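Local coordinates for protein amorpha-4,11-diene synthase (Artemisia annua, PDB 4GAX) that probably catalyses the metal-dependent cyclisation of farnesyl diphosphate to sesquiterpenes, as an engineered plant terpene synthase, at residues D58-K61 with E62-L66. Residues are numbered along the deposited sequence; the frame is centred on the assembly and turned at random.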
loop_
_atom_site.group_PDB
_atom_site.type_symbol
_atom_site.label_atom_id
_atom_site.label_comp_id
_atom_site.label_asym_id
_atom_site.label_seq_id
_atom_site.Cartn_x
_atom_site.Cartn_y
_atom_site.Cartn_z
ATOM N N ASP A 58 1.822 -10.502 28.853
ATOM C CA ASP A 58 1.861 -9.550 29.960
ATOM C C ASP A 58 2.209 -8.127 29.512
ATOM O O ASP A 58 1.721 -7.144 30.088
ATOM C CB ASP A 58 2.825 -10.038 31.033
ATOM C CG ASP A 58 2.483 -11.437 31.514
ATOM O OD1 ASP A 58 1.285 -11.709 31.755
ATOM O OD2 ASP A 58 3.410 -12.267 31.636
ATOM N N LEU A 59 3.052 -8.012 28.489
ATOM C CA LEU A 59 3.319 -6.703 27.902
ATOM C C LEU A 59 2.035 -6.105 27.340
ATOM O O LEU A 59 1.760 -4.920 27.530
ATOM C CB LEU A 59 4.365 -6.803 26.794
ATOM C CG LEU A 59 5.806 -7.030 27.261
ATOM C CD1 LEU A 59 6.706 -7.287 26.057
ATOM C CD2 LEU A 59 6.313 -5.832 28.064
ATOM N N LYS A 60 1.262 -6.936 26.645
ATOM C CA LYS A 60 -0.028 -6.536 26.079
ATOM C C LYS A 60 -0.971 -5.935 27.115
ATOM O O LYS A 60 -1.620 -4.915 26.857
ATOM C CB LYS A 60 -0.716 -7.734 25.417
ATOM C CG LYS A 60 -0.704 -7.682 23.905
ATOM C CD LYS A 60 0.144 -8.788 23.299
ATOM C CE LYS A 60 -0.713 -9.970 22.882
ATOM N NZ LYS A 60 -2.150 -9.587 22.785
ATOM N N LYS A 61 -1.044 -6.568 28.282
ATOM C CA LYS A 61 -1.920 -6.095 29.350
ATOM C C LYS A 61 -1.462 -4.754 29.918
ATOM O O LYS A 61 -2.285 -3.928 30.326
ATOM C CB LYS A 61 -1.984 -7.120 30.482
ATOM C CG LYS A 61 -2.325 -8.532 30.039
ATOM C CD LYS A 61 -2.549 -9.426 31.254
ATOM C CE LYS A 61 -2.556 -10.898 30.874
ATOM N NZ LYS A 61 -1.383 -11.613 31.459
ATOM N N GLU A 62 -0.154 -4.545 29.994
ATOM C CA GLU A 62 0.360 -3.267 30.471
ATOM C C GLU A 62 -0.047 -2.166 29.492
ATOM O O GLU A 62 -0.429 -1.069 29.898
ATOM C CB GLU A 62 1.886 -3.293 30.583
ATOM C CG GLU A 62 2.447 -4.342 31.520
ATOM C CD GLU A 62 3.962 -4.248 31.638
ATOM O OE1 GLU A 62 4.487 -3.108 31.663
ATOM O OE2 GLU A 62 4.627 -5.309 31.693
ATOM N N VAL A 63 0.048 -2.459 28.197
ATOM C CA VAL A 63 -0.335 -1.487 27.174
ATOM C C VAL A 63 -1.843 -1.215 27.162
ATOM O O VAL A 63 -2.273 -0.070 26.969
ATOM C CB VAL A 63 0.141 -1.923 25.768
ATOM C CG1 VAL A 63 -0.318 -0.924 24.694
ATOM C CG2 VAL A 63 1.670 -2.052 25.753
ATOM N N ARG A 64 -2.654 -2.247 27.369
ATOM C CA ARG A 64 -4.095 -2.017 27.468
ATOM C C ARG A 64 -4.386 -1.058 28.602
ATOM O O ARG A 64 -5.174 -0.126 28.442
ATOM C CB ARG A 64 -4.861 -3.315 27.675
ATOM C CG ARG A 64 -4.860 -4.172 26.457
ATOM C CD ARG A 64 -5.840 -5.312 26.579
ATOM N NE ARG A 64 -5.776 -6.139 25.384
ATOM C CZ ARG A 64 -5.197 -7.332 25.331
ATOM N NH1 ARG A 64 -4.660 -7.862 26.424
ATOM N NH2 ARG A 64 -5.185 -8.006 24.186
ATOM N N GLN A 65 -3.727 -1.274 29.739
ATOM C CA GLN A 65 -3.920 -0.430 30.904
ATOM C C GLN A 65 -3.493 1.022 30.651
ATOM O O GLN A 65 -4.143 1.956 31.126
ATOM C CB GLN A 65 -3.186 -1.017 32.113
ATOM C CG GLN A 65 -3.167 -0.131 33.352
ATOM C CD GLN A 65 -4.530 -0.032 34.038
ATOM O OE1 GLN A 65 -5.503 -0.674 33.626
ATOM N NE2 GLN A 65 -4.599 0.776 35.092
ATOM N N LEU A 66 -2.405 1.211 29.907
ATOM C CA LEU A 66 -1.963 2.554 29.523
ATOM C C LEU A 66 -3.031 3.286 28.719
ATOM O O LEU A 66 -3.310 4.464 28.960
ATOM C CB LEU A 66 -0.688 2.478 28.684
ATOM C CG LEU A 66 0.596 2.054 29.394
ATOM C CD1 LEU A 66 1.754 2.053 28.414
ATOM C CD2 LEU A 66 0.884 2.960 30.583
#
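The flat guanidinium of Arg-64 is met obliquely by Lys-60, one helical turn earlier: NZ of Lys-60 lies 3.7 Å from Arg-64 NH2, and Lys-60 CB lies 4.1 Å from Arg-64 NH1. The two chains run side by side in the same direction, Arg-64 extended from CG to NE and Lys-60 bent. These like charges are accompanied by a salt bridge from Arg-64 NE to Glu-99, which would be expected to balance the charge there. The Glu-62 side chain, ending in the second flat group, runs obliquely across Leu-59, its OE2 4.0 Å from Leu-59 CD2. Glu-62 CG, anti to the carbonyl carbon (chi1 -60°), passes 3.2 Å from Asp-58 O, and OE1 is hydrogen-bonded to Thr-239. Lys-61 NZ meets Asp-58 OD1 at 2.7 Å, an i to i+3 salt bridge. Leu-59 and Val-63 are buried, both against helix 238-269, Val-63 also against Ile-87 of helix 77-89. Four i+4 to i backbone hydrogen bonds, from Glu-62 N to Asp-58 O through Gln-65 N to Lys-61 O, span 2.9 to 3.2 Å with N-H...O angles of 154 to 159°, defining a regular alpha-helix. The arrangement is that of an amphipathic surface helix in the alpha-helical N-terminal domain of a plant terpene synthase.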